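Local coordinates for putative short-chain dehydrogenase/reductase (Corynebacterium glutamicum, PDB 3E9N), which is of unknown function but belongs to the short-chain dehydrogenase/reductase family and is probably an oxidoreductase, possibly acting on acetoacetyl-CoA, at residues 73-78 against 122-127; 126-131 against 167-172; 51-56 against 65-70; 59-64 against 107-112; 97-102 against 143-148. One frame throughout, in Å; residues are numbered along the deposited sequence. Where two conformers were deposited one is given.

Interaction 1: residues 73-78 against 122-127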
# COMPACT_ATOMS: atom_id res chain seq x y z
N LEU A 73 7.78 -36.42 5.00
CA LEU A 73 8.91 -35.43 5.00
C LEU A 73 9.06 -34.79 6.33
O LEU A 73 8.13 -34.24 6.86
CB LEU A 73 8.71 -34.34 3.93
CG LEU A 73 8.48 -34.90 2.53
CD1 LEU A 73 8.14 -33.83 1.44
CD2 LEU A 73 9.69 -35.76 2.16
N ASP A 74 10.24 -34.87 6.91
CA ASP A 74 10.41 -34.29 8.25
C ASP A 74 11.24 -33.01 8.21
O ASP A 74 11.35 -32.33 9.21
CB ASP A 74 11.05 -35.30 9.22
CG ASP A 74 12.42 -35.81 8.72
OD1 ASP A 74 13.34 -35.01 8.41
OD2 ASP A 74 12.57 -37.04 8.63
N HIS A 75 11.86 -32.72 7.06
CA HIS A 75 12.47 -31.39 6.81
C HIS A 75 12.03 -30.92 5.41
O HIS A 75 12.21 -31.64 4.44
CB HIS A 75 13.98 -31.49 6.86
CG HIS A 75 14.55 -31.61 8.24
ND1 HIS A 75 14.36 -32.74 9.03
CD2 HIS A 75 15.32 -30.77 8.97
CE1 HIS A 75 14.98 -32.57 10.19
NE2 HIS A 75 15.57 -31.39 10.18
N VAL A 76 11.40 -29.77 5.29
CA VAL A 76 11.20 -29.19 3.95
C VAL A 76 11.98 -27.86 3.85
O VAL A 76 11.74 -26.95 4.65
CB VAL A 76 9.73 -28.88 3.65
CG1 VAL A 76 9.59 -28.20 2.21
CG2 VAL A 76 8.85 -30.15 3.75
N ASP A 77 12.87 -27.77 2.86
CA ASP A 77 13.73 -26.57 2.71
C ASP A 77 13.05 -25.46 1.91
O ASP A 77 13.19 -24.30 2.24
CB ASP A 77 15.07 -26.97 2.06
CG ASP A 77 15.83 -27.98 2.91
OD1 ASP A 77 16.53 -27.55 3.84
OD2 ASP A 77 15.70 -29.21 2.67
N THR A 78 12.31 -25.85 0.87
CA THR A 78 11.70 -24.94 -0.05
C THR A 78 10.28 -25.47 -0.39
O THR A 78 10.10 -26.61 -0.85
CB THR A 78 12.55 -24.84 -1.37
OG1 THR A 78 13.90 -24.50 -1.04
CG2 THR A 78 12.00 -23.80 -2.32
N ARG A 122 9.87 -25.71 9.91
CA ARG A 122 10.56 -25.21 11.06
C ARG A 122 11.82 -25.99 11.27
O ARG A 122 12.88 -25.40 11.50
CB ARG A 122 9.69 -25.39 12.29
CG ARG A 122 8.59 -24.37 12.35
CD ARG A 122 7.74 -24.57 13.57
NE ARG A 122 6.64 -23.62 13.62
CZ ARG A 122 5.76 -23.60 14.62
NH1 ARG A 122 5.88 -24.46 15.61
NH2 ARG A 122 4.77 -22.71 14.63
N ALA A 123 11.71 -27.32 11.16
CA ALA A 123 12.84 -28.21 11.32
C ALA A 123 13.97 -27.88 10.36
O ALA A 123 15.10 -28.04 10.73
CB ALA A 123 12.41 -29.73 11.13
N ALA A 124 13.64 -27.50 9.13
CA ALA A 124 14.67 -27.19 8.13
C ALA A 124 14.99 -25.71 8.06
O ALA A 124 15.86 -25.31 7.28
CB ALA A 124 14.25 -27.69 6.70
N SER A 125 14.32 -24.89 8.87
CA SER A 125 14.28 -23.44 8.64
C SER A 125 13.99 -23.04 7.15
O SER A 125 14.72 -22.24 6.56
CB SER A 125 15.59 -22.78 9.10
OG SER A 125 15.75 -22.97 10.48
N GLY A 126 12.96 -23.62 6.57
CA GLY A 126 12.75 -23.51 5.13
C GLY A 126 12.21 -22.18 4.64
O GLY A 126 11.92 -21.24 5.42
N CYS A 127 12.07 -22.09 3.33
CA CYS A 127 11.53 -20.91 2.67
C CYS A 127 10.20 -21.26 2.05
O CYS A 127 10.12 -22.27 1.34
CB CYS A 127 12.43 -20.51 1.52
SG CYS A 127 14.00 -19.98 2.03
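D77 and C127 tie together two backbones that run the same way, with end-to-end directions 15° apart: the N-H of C127 donates to D77 O at 2.7 Å, and one residue on, T78 pairs with C127 as a parallel bridge. Just before C127, G126 brings its CA to 3.0 Å from D77 O; a side chain there would point at segment 73-78 and collide with V76 O and D77 O, which is why the residue without one fits. Before this point the alanine methyls meet both backbone oxygens and side chains. A123 sets its CB over the centre of one face of the H75 ring, a CH-pi contact 3.8 Å from the centroid. The imidazole is held in that rotation from the edge, since ND1 donates to D74 OD1 at 2.6 Å, with the carboxylate oxygen close to the ring plane. A124 is small enough for its CB to pack directly on the backbone of 73-78, touching V76 O at 3.3 Å and H75 CB at 3.8 Å; D77 OD1 meets the same methyl roughly at a right angle to V76 O. The other oxygen of D77, OD2, accepts from the backbone N of I7. S125, at positive phi, ends helix 95-124 in a Schellman motif and turns the chain into strand 127-131. The arrangement belongs to the beta-alpha-beta crossover of a Rossmann-type fold.

Interaction 2: residues 126-131 against 167-172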
# COMPACT_ATOMS: atom_id res chain seq x y z
N GLY A 126 12.96 -23.62 6.57
CA GLY A 126 12.75 -23.51 5.13
C GLY A 126 12.21 -22.18 4.64
O GLY A 126 11.92 -21.24 5.42
N CYS A 127 12.07 -22.09 3.33
CA CYS A 127 11.53 -20.91 2.67
C CYS A 127 10.20 -21.26 2.05
O CYS A 127 10.12 -22.27 1.34
CB CYS A 127 12.43 -20.51 1.52
SG CYS A 127 14.00 -19.98 2.03
N VAL A 128 9.19 -20.42 2.29
CA VAL A 128 7.88 -20.58 1.70
C VAL A 128 7.69 -19.42 0.71
O VAL A 128 7.77 -18.25 1.07
CB VAL A 128 6.72 -20.59 2.78
CG1 VAL A 128 5.32 -20.74 2.10
CG2 VAL A 128 6.91 -21.71 3.75
N ILE A 129 7.46 -19.75 -0.55
CA ILE A 129 7.30 -18.72 -1.52
C ILE A 129 5.93 -18.80 -2.14
O ILE A 129 5.53 -19.87 -2.60
CB ILE A 129 8.37 -18.82 -2.61
CG1 ILE A 129 9.75 -18.57 -1.98
CG2 ILE A 129 8.08 -17.79 -3.71
CD1 ILE A 129 10.88 -19.30 -2.64
N TYR A 130 5.19 -17.69 -2.14
CA TYR A 130 3.87 -17.62 -2.79
C TYR A 130 3.99 -16.91 -4.13
O TYR A 130 4.73 -15.91 -4.22
CB TYR A 130 2.89 -16.85 -1.91
CG TYR A 130 2.70 -17.40 -0.50
CD1 TYR A 130 1.80 -18.40 -0.24
CD2 TYR A 130 3.43 -16.87 0.59
CE1 TYR A 130 1.63 -18.87 1.07
CE2 TYR A 130 3.27 -17.34 1.88
CZ TYR A 130 2.37 -18.32 2.12
OH TYR A 130 2.22 -18.84 3.39
N ILE A 131 3.36 -17.46 -5.19
CA ILE A 131 3.29 -16.77 -6.46
C ILE A 131 1.95 -16.13 -6.50
O ILE A 131 0.95 -16.84 -6.56
CB ILE A 131 3.35 -17.70 -7.65
CG1 ILE A 131 4.51 -18.67 -7.52
CG2 ILE A 131 3.54 -16.89 -8.94
CD1 ILE A 131 5.78 -18.06 -7.79
N ASN A 167 11.02 -18.81 14.07
CA ASN A 167 11.29 -20.22 13.94
C ASN A 167 12.22 -20.54 12.82
O ASN A 167 12.47 -21.72 12.56
CB ASN A 167 10.01 -20.99 13.80
CG ASN A 167 9.12 -20.76 14.97
OD1 ASN A 167 9.59 -20.80 16.12
ND2 ASN A 167 7.85 -20.47 14.72
N GLY A 168 12.75 -19.50 12.14
CA GLY A 168 13.75 -19.76 11.13
C GLY A 168 13.13 -19.85 9.76
O GLY A 168 13.85 -20.05 8.76
N ILE A 169 11.81 -19.69 9.67
CA ILE A 169 11.13 -19.75 8.38
C ILE A 169 11.15 -18.41 7.64
O ILE A 169 10.89 -17.35 8.22
CB ILE A 169 9.67 -20.23 8.52
CG1 ILE A 169 9.64 -21.67 9.08
CG2 ILE A 169 8.92 -20.10 7.16
CD1 ILE A 169 8.25 -22.23 9.30
N ARG A 170 11.50 -18.47 6.35
CA ARG A 170 11.45 -17.31 5.52
C ARG A 170 10.24 -17.40 4.61
O ARG A 170 9.85 -18.49 4.12
CB ARG A 170 12.77 -17.12 4.73
CG ARG A 170 14.01 -17.04 5.69
CD ARG A 170 15.26 -16.58 4.97
NE ARG A 170 15.83 -17.57 4.06
CZ ARG A 170 17.00 -17.45 3.42
NH1 ARG A 170 17.77 -16.35 3.55
NH2 ARG A 170 17.40 -18.43 2.62
N VAL A 171 9.60 -16.24 4.42
CA VAL A 171 8.38 -16.19 3.67
C VAL A 171 8.54 -15.12 2.61
O VAL A 171 8.99 -14.02 2.89
CB VAL A 171 7.20 -15.90 4.56
CG1 VAL A 171 5.92 -15.95 3.71
CG2 VAL A 171 7.09 -16.95 5.66
N SER A 172 8.17 -15.46 1.37
CA SER A 172 8.36 -14.57 0.28
C SER A 172 7.23 -14.62 -0.74
O SER A 172 6.60 -15.67 -0.96
CB SER A 172 9.70 -14.87 -0.36
OG SER A 172 9.93 -13.94 -1.41
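G126 opens the ladder, its carbonyl O accepting from R170 N at 3.0 Å. C127 follows with its side chain on the same face as that of R170; SG, in one of two conformers, lies at the edge of the guanidinium, 3.6 Å from R170 NE, a weak and doubtful bond. The firmer partners of R170 are the carbonyls of A216 and T220, both reached by NH1, which suits a long charged side chain in a buried place. V128 is gripped at both backbone ends: its N donates to R170 O at 2.7 Å and its O accepts from S172 N at 2.8 Å. Its side chain lies with that of V171 on the opposite face, and V128 CG2 makes a looser contact with I169 CG2 at 4.3 Å. I129 returns to the face of C127 and sets CG1 4.0 Å from S172 CB. Helix 203-214 covers this face, packing on I129 and S172, and S172 OG bonds to the carbonyl of I222. At Y130 the backbone N closes the ladder on S172 O, 2.7 Å away. A chi1 of -56° sets CG of Y130 beside its backbone N, from where the ring reaches toward 170-172; V171 CG1 meets its edge, 3.5 Å from Y130 CE2. L153, A157 and F160 of helix 144-164 pack round the same phenol. Strands 127-131 and 170-172, inclined by 12° and joined through that helix, are neighbours in the parallel Rossmann sheet, their side chains alternating between helix 203-214 on one face and helices 95-124 and 144-164 on the other.

Interaction 3: residues 51-56 against 65-70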
# COMPACT_ATOMS: atom_id res chain seq x y z
N GLU A 51 10.45 -36.18 -7.86
CA GLU A 51 9.38 -37.08 -7.48
C GLU A 51 8.00 -36.53 -7.81
O GLU A 51 7.43 -35.74 -7.06
CB GLU A 51 9.46 -37.41 -5.99
N PRO A 52 7.43 -36.97 -8.95
CA PRO A 52 6.12 -36.51 -9.40
C PRO A 52 4.96 -37.01 -8.55
O PRO A 52 4.92 -38.17 -8.17
CB PRO A 52 6.01 -37.08 -10.82
CG PRO A 52 6.91 -38.33 -10.83
CD PRO A 52 7.89 -38.18 -9.66
N ILE A 53 4.04 -36.12 -8.24
CA ILE A 53 2.88 -36.49 -7.50
C ILE A 53 1.67 -35.98 -8.26
O ILE A 53 1.43 -34.77 -8.30
CB ILE A 53 2.89 -35.89 -6.10
CG1 ILE A 53 4.14 -36.30 -5.36
CG2 ILE A 53 1.65 -36.27 -5.32
CD1 ILE A 53 4.46 -35.38 -4.26
N GLU A 54 0.90 -36.89 -8.84
CA GLU A 54 -0.35 -36.51 -9.46
C GLU A 54 -1.34 -36.30 -8.33
O GLU A 54 -1.47 -37.13 -7.44
CB GLU A 54 -0.87 -37.60 -10.39
N SER A 55 -2.04 -35.18 -8.39
CA SER A 55 -2.75 -34.72 -7.23
C SER A 55 -3.80 -33.75 -7.67
O SER A 55 -3.58 -32.94 -8.57
CB SER A 55 -1.79 -34.00 -6.29
OG SER A 55 -2.45 -33.68 -5.09
N ASP A 56 -4.95 -33.87 -7.03
CA ASP A 56 -6.07 -32.94 -7.14
C ASP A 56 -5.88 -32.20 -5.82
O ASP A 56 -6.21 -32.72 -4.76
CB ASP A 56 -7.37 -33.76 -7.16
CG ASP A 56 -8.64 -32.92 -6.95
OD1 ASP A 56 -8.56 -31.75 -6.48
OD2 ASP A 56 -9.74 -33.46 -7.21
N GLY A 65 -7.17 -33.73 4.45
CA GLY A 65 -6.18 -33.56 5.53
C GLY A 65 -4.69 -33.71 5.17
O GLY A 65 -3.87 -33.70 6.07
N GLY A 66 -4.34 -33.85 3.89
CA GLY A 66 -2.93 -33.74 3.47
C GLY A 66 -2.59 -34.61 2.29
O GLY A 66 -3.31 -35.54 2.01
N VAL A 67 -1.50 -34.33 1.60
CA VAL A 67 -1.07 -35.17 0.49
C VAL A 67 -0.19 -36.34 1.01
O VAL A 67 0.94 -36.12 1.40
CB VAL A 67 -0.25 -34.37 -0.49
CG1 VAL A 67 0.15 -35.24 -1.62
CG2 VAL A 67 -1.01 -33.15 -0.96
N ASP A 68 -0.73 -37.57 1.05
CA ASP A 68 -0.02 -38.73 1.66
C ASP A 68 1.47 -38.80 1.35
O ASP A 68 2.28 -39.03 2.26
CB ASP A 68 -0.67 -40.06 1.26
CG ASP A 68 -1.98 -40.38 2.07
OD1 ASP A 68 -2.26 -39.90 3.23
OD2 ASP A 68 -2.75 -41.15 1.48
N LYS A 69 1.84 -38.61 0.08
CA LYS A 69 3.23 -38.69 -0.32
C LYS A 69 4.12 -37.54 0.22
O LYS A 69 5.34 -37.58 0.04
CB LYS A 69 3.34 -38.75 -1.83
CG LYS A 69 3.14 -40.18 -2.45
CD LYS A 69 2.59 -40.08 -3.92
CE LYS A 69 2.81 -41.39 -4.77
NZ LYS A 69 3.90 -41.16 -5.85
N LEU A 70 3.53 -36.57 0.92
CA LEU A 70 4.35 -35.50 1.51
C LEU A 70 4.36 -35.72 2.98
O LEU A 70 5.08 -35.01 3.72
CB LEU A 70 3.80 -34.08 1.22
CG LEU A 70 3.77 -33.61 -0.24
CD1 LEU A 70 3.19 -32.14 -0.34
CD2 LEU A 70 5.14 -33.72 -0.89
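I53 carries the dense part of this contact, sending its two branches to different residues of the loop 65-70, V67 and L70 foremost. CG2, anti to the backbone N, meets V67 CG1 at 4.1 Å, while CG1 is turned beside the backbone N (chi1 -57°) and sends CD1 onward to L70 CD2, at 3.8 Å. Both pairs of side chains are inclined to one another, so the methyls meet as separate points and do not lie flank to flank. A beta-branched isoleucine suits the place: it keeps to the extended backbone of strand 50-54 and still offers two apolar arms. The loop is shaped to receive them by a backbone bond from L70 N to V67 O, 2.7 Å long, which draws V67 and L70 round to the same partner. Y32 of the neighbouring strand 30-35 touches both I53 and L70, and L34 also packs on I53. Toward solvent the fit slackens. K69 passes I53 in the opposite direction and lays its aliphatic chain against it, CD being 4.2 Å from I53 CG2. A bend at chi4 turns NZ toward the carbonyl of P52, yet it stays 3.9 Å from P52 O, beyond bonding distance. S55 barely reaches V67 CG2 with OG, at 4.4 Å, and spends its hydroxyl on E60. No hydrogen bond crosses, which implies that attraction between these two segments is mainly burial of apolar groups, with the lysine stem at the exposed edge.

Interaction 4: residues 59-64 against 107-112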
# COMPACT_ATOMS: atom_id res chain seq x y z
N LYS A 59 -8.77 -30.93 -3.25
CA LYS A 59 -9.37 -32.09 -2.62
C LYS A 59 -8.42 -32.68 -1.57
O LYS A 59 -8.78 -32.83 -0.39
CB LYS A 59 -9.81 -33.12 -3.66
N GLU A 60 -7.19 -32.99 -1.98
CA GLU A 60 -6.23 -33.55 -1.03
C GLU A 60 -5.88 -32.61 0.15
O GLU A 60 -6.04 -32.99 1.32
CB GLU A 60 -5.00 -34.14 -1.77
CG GLU A 60 -5.43 -35.32 -2.67
CD GLU A 60 -4.50 -35.63 -3.84
OE1 GLU A 60 -5.01 -35.93 -4.96
OE2 GLU A 60 -3.25 -35.58 -3.65
N VAL A 61 -5.49 -31.37 -0.12
CA VAL A 61 -5.12 -30.48 1.00
C VAL A 61 -6.30 -30.10 1.92
O VAL A 61 -6.19 -30.12 3.15
CB VAL A 61 -4.39 -29.21 0.49
CG1 VAL A 61 -4.08 -28.21 1.63
CG2 VAL A 61 -3.09 -29.60 -0.26
N LEU A 62 -7.43 -29.74 1.32
CA LEU A 62 -8.59 -29.22 2.07
C LEU A 62 -9.57 -30.30 2.54
O LEU A 62 -10.08 -30.23 3.64
CB LEU A 62 -9.35 -28.17 1.26
CG LEU A 62 -8.48 -27.04 0.76
CD1 LEU A 62 -9.36 -26.00 0.06
CD2 LEU A 62 -7.62 -26.43 1.90
N GLU A 63 -9.85 -31.28 1.70
CA GLU A 63 -10.87 -32.25 2.10
C GLU A 63 -10.27 -33.44 2.85
O GLU A 63 -10.75 -33.79 3.92
CB GLU A 63 -11.78 -32.64 0.92
CG GLU A 63 -12.63 -31.44 0.41
CD GLU A 63 -13.28 -31.70 -0.96
OE1 GLU A 63 -13.15 -30.83 -1.89
OE2 GLU A 63 -13.90 -32.80 -1.10
N GLU A 64 -9.17 -34.00 2.34
CA GLU A 64 -8.52 -35.18 2.95
C GLU A 64 -7.43 -34.95 4.02
O GLU A 64 -6.79 -35.89 4.46
CB GLU A 64 -8.00 -36.07 1.85
CG GLU A 64 -9.08 -36.33 0.79
CD GLU A 64 -8.54 -37.09 -0.39
OE1 GLU A 64 -7.32 -37.32 -0.41
OE2 GLU A 64 -9.31 -37.45 -1.29
N VAL A 107 -5.71 -19.27 -1.95
CA VAL A 107 -5.53 -18.75 -0.60
C VAL A 107 -5.60 -19.88 0.42
O VAL A 107 -4.68 -20.03 1.23
CB VAL A 107 -6.60 -17.70 -0.28
CG1 VAL A 107 -6.41 -17.14 1.11
CG2 VAL A 107 -6.58 -16.58 -1.32
N ILE A 108 -6.66 -20.70 0.40
CA ILE A 108 -6.82 -21.68 1.48
C ILE A 108 -5.80 -22.84 1.41
O ILE A 108 -5.15 -23.17 2.39
CB ILE A 108 -8.27 -22.15 1.67
CG1 ILE A 108 -9.23 -20.95 1.78
CG2 ILE A 108 -8.35 -22.99 2.93
CD1 ILE A 108 -10.79 -21.26 1.65
N VAL A 109 -5.57 -23.36 0.21
CA VAL A 109 -4.61 -24.40 0.01
C VAL A 109 -3.20 -23.90 0.44
O VAL A 109 -2.58 -24.54 1.29
CB VAL A 109 -4.65 -24.90 -1.44
CG1 VAL A 109 -3.36 -25.61 -1.78
CG2 VAL A 109 -5.91 -25.79 -1.68
N PRO A 110 -2.70 -22.75 -0.09
CA PRO A 110 -1.36 -22.31 0.45
C PRO A 110 -1.32 -22.21 1.96
O PRO A 110 -0.39 -22.72 2.58
CB PRO A 110 -1.10 -20.96 -0.23
CG PRO A 110 -1.91 -21.05 -1.58
CD PRO A 110 -3.18 -21.87 -1.18
N ALA A 111 -2.32 -21.60 2.58
CA ALA A 111 -2.35 -21.54 4.02
C ALA A 111 -2.37 -22.93 4.67
O ALA A 111 -1.70 -23.16 5.66
CB ALA A 111 -3.56 -20.77 4.48
N GLU A 112 -3.19 -23.85 4.18
CA GLU A 112 -3.38 -25.11 4.92
C GLU A 112 -2.28 -26.14 4.58
O GLU A 112 -1.82 -26.85 5.46
CB GLU A 112 -4.79 -25.67 4.63
CG GLU A 112 -4.99 -27.19 4.96
CD GLU A 112 -5.10 -27.45 6.47
OE1 GLU A 112 -5.18 -26.48 7.27
OE2 GLU A 112 -5.08 -28.64 6.84
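V61 and E112 meet because each turns its first branch anti to its own backbone N: CG1 of V61 (chi1 176°) and CG of E112 (chi1 162°) come to 3.6 Å as the two side chains slide past each other in opposite directions. The contact is helix-on-helix packing in a Rossmann-type fold, the short helix 57-63 lying across the long helix 95-124 with segment axes 9.4 Å apart and crossing at 75°. L62 makes the broader contact. Its CD2 touches I108 CG2 at 3.7 Å and its CG lies 3.8 Å from V109 CG2, crossing both side chains at about a right angle; the branched side chains of L62, I108 and V109 offer methyls on several sides, so each finds a partner. E112 contributes only its aliphatic part here: a bend at chi2 carries the carboxylate off to R115 and Q116, and the Q116 amide also donates to V61 O. Helix 95-124 also packs on the third subunit, another copy of the protein: V107 and A111 on its W99, I108 on its L103. Helix 57-63 finishes in a wider pi-type turn, where K59 O accepts two backbone donors, E63 N at 2.8 Å and E64 N at 3.0 Å.

Interaction 5: residues 97-102 against 143-148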
# COMPACT_ATOMS: atom_id res chain seq x y z
N ALA A 97 -19.62 -20.40 -7.33
CA ALA A 97 -18.73 -21.51 -7.56
C ALA A 97 -17.34 -20.99 -7.96
O ALA A 97 -16.33 -21.50 -7.52
CB ALA A 97 -19.33 -22.51 -8.63
N GLU A 98 -17.31 -19.95 -8.78
CA GLU A 98 -16.07 -19.24 -9.10
C GLU A 98 -15.31 -18.67 -7.86
O GLU A 98 -14.14 -18.93 -7.70
CB GLU A 98 -16.41 -18.13 -10.06
CG GLU A 98 -15.42 -17.94 -11.20
CD GLU A 98 -15.99 -16.96 -12.25
OE1 GLU A 98 -16.99 -17.34 -12.94
OE2 GLU A 98 -15.49 -15.82 -12.36
N TRP A 99 -15.98 -17.92 -6.97
CA TRP A 99 -15.39 -17.55 -5.68
C TRP A 99 -14.74 -18.70 -4.92
O TRP A 99 -13.62 -18.56 -4.40
CB TRP A 99 -16.43 -16.93 -4.75
CG TRP A 99 -16.63 -15.50 -5.01
CD1 TRP A 99 -17.67 -14.91 -5.67
CD2 TRP A 99 -15.74 -14.44 -4.63
NE1 TRP A 99 -17.50 -13.54 -5.71
CE2 TRP A 99 -16.33 -13.23 -5.06
CE3 TRP A 99 -14.54 -14.40 -3.93
CZ2 TRP A 99 -15.73 -11.99 -4.85
CZ3 TRP A 99 -13.94 -13.16 -3.73
CH2 TRP A 99 -14.54 -11.98 -4.18
N HIS A 100 -15.48 -19.79 -4.78
CA HIS A 100 -14.97 -20.94 -4.02
C HIS A 100 -13.75 -21.54 -4.72
O HIS A 100 -12.74 -21.83 -4.09
CB HIS A 100 -16.05 -22.01 -3.84
CG HIS A 100 -17.11 -21.65 -2.86
ND1 HIS A 100 -16.85 -21.39 -1.53
CD2 HIS A 100 -18.45 -21.50 -3.02
CE1 HIS A 100 -17.98 -21.10 -0.91
NE2 HIS A 100 -18.97 -21.16 -1.79
N ALA A 101 -13.83 -21.70 -6.02
CA ALA A 101 -12.71 -22.27 -6.76
C ALA A 101 -11.42 -21.43 -6.58
O ALA A 101 -10.35 -21.94 -6.23
CB ALA A 101 -13.08 -22.39 -8.24
N HIS A 102 -11.52 -20.14 -6.85
CA HIS A 102 -10.38 -19.26 -6.67
C HIS A 102 -9.82 -19.17 -5.26
O HIS A 102 -8.60 -19.31 -5.08
CB HIS A 102 -10.72 -17.87 -7.13
CG HIS A 102 -10.34 -17.62 -8.54
ND1 HIS A 102 -9.07 -17.22 -8.90
CD2 HIS A 102 -11.08 -17.68 -9.68
CE1 HIS A 102 -9.04 -17.05 -10.22
NE2 HIS A 102 -10.24 -17.32 -10.71
N ASN A 143 -11.37 -8.22 -12.85
CA ASN A 143 -12.46 -8.84 -12.09
C ASN A 143 -12.36 -8.66 -10.55
O ASN A 143 -11.31 -8.35 -9.99
CB ASN A 143 -12.61 -10.33 -12.47
CG ASN A 143 -13.97 -10.92 -12.05
OD1 ASN A 143 -14.19 -11.25 -10.88
ND2 ASN A 143 -14.89 -11.07 -13.02
N THR A 144 -13.48 -8.89 -9.90
CA THR A 144 -13.66 -8.69 -8.49
C THR A 144 -13.04 -9.87 -7.72
O THR A 144 -12.44 -9.68 -6.67
CB THR A 144 -15.18 -8.55 -8.24
OG1 THR A 144 -15.47 -7.37 -7.46
CG2 THR A 144 -15.77 -9.78 -7.59
N ILE A 145 -13.15 -11.07 -8.27
CA ILE A 145 -12.68 -12.25 -7.60
C ILE A 145 -11.16 -12.34 -7.65
O ILE A 145 -10.53 -12.80 -6.70
CB ILE A 145 -13.29 -13.52 -8.25
CG1 ILE A 145 -14.81 -13.47 -8.14
CG2 ILE A 145 -12.73 -14.78 -7.61
CD1 ILE A 145 -15.53 -14.60 -8.82
N TYR A 146 -10.57 -11.87 -8.74
CA TYR A 146 -9.15 -11.97 -8.87
C TYR A 146 -8.46 -11.00 -7.96
O TYR A 146 -7.56 -11.38 -7.24
CB TYR A 146 -8.72 -11.87 -10.34
CG TYR A 146 -9.65 -12.71 -11.19
CD1 TYR A 146 -10.07 -13.97 -10.75
CD2 TYR A 146 -10.17 -12.24 -12.40
CE1 TYR A 146 -10.96 -14.75 -11.51
CE2 TYR A 146 -11.06 -13.03 -13.17
CZ TYR A 146 -11.44 -14.28 -12.70
OH TYR A 146 -12.31 -15.06 -13.41
N ALA A 147 -8.96 -9.77 -7.91
CA ALA A 147 -8.46 -8.75 -6.98
C ALA A 147 -8.54 -9.24 -5.54
O ALA A 147 -7.60 -9.08 -4.78
CB ALA A 147 -9.25 -7.44 -7.15
N ALA A 148 -9.63 -9.89 -5.19
CA ALA A 148 -9.82 -10.25 -3.80
C ALA A 148 -8.86 -11.34 -3.36
O ALA A 148 -8.25 -11.26 -2.29
CB ALA A 148 -11.23 -10.61 -3.52
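W99 receives I145 over one face of its indole: CG1 lies 3.6 Å from the centroid of the five-membered ring and 19° off its normal, a CH-pi contact. A148 CB comes in at the edge, 3.6 Å from W99 CH2, and T144 CG2 approaches W99 CZ2 obliquely at 3.5 Å. The second flat pair is H102 and Y146, whose rings lie 4.6 Å apart between centroids and are inclined obliquely, planes at 49°; the detailed fit of the two rings is doubtful. I145 joins both groups, its CG2 reaching H102 CB at 3.7 Å and its CD1 resting against E98. Its branched shape suits a position between an indole and an imidazole. Behind it, N143 makes an Asx turn, OD1 accepting from I145 N at 2.8 Å as helix 144-164 begins. Y146 opens the sequence Y-A-A-S-K, which matches the YxxxK signature of the family. Helices 95-124 and 144-164 run side by side here at 25°, and W99, T144 and A148 also pack on A111, L156 and A152 of the third subunit, consistent with the helical interface familiar from tetrameric members of the family.

Overall arrangement
Along the chain interaction 3 comes first, linking edge strand 50-54 to the loop before strand 78-81. Interactions 1, 4 and 5 all use helix 95-124: interaction 5 near its start, interaction 4 in its middle and interaction 1 at its end, with the centres of 1 and 5 about 31 Å apart. Interaction 2 shares G126 and C127 with interaction 1 and continues the sheet to strand 170-176. Interactions 3 and 4, centres about 12 Å apart, touch through S55 and E60. Segments of 3 and 4 alternate along the chain, as do those of 1, 4 and 5. Interactions 4 and 5 both reach the third subunit. One long helix therefore joins the Rossmann sheet to the assembly.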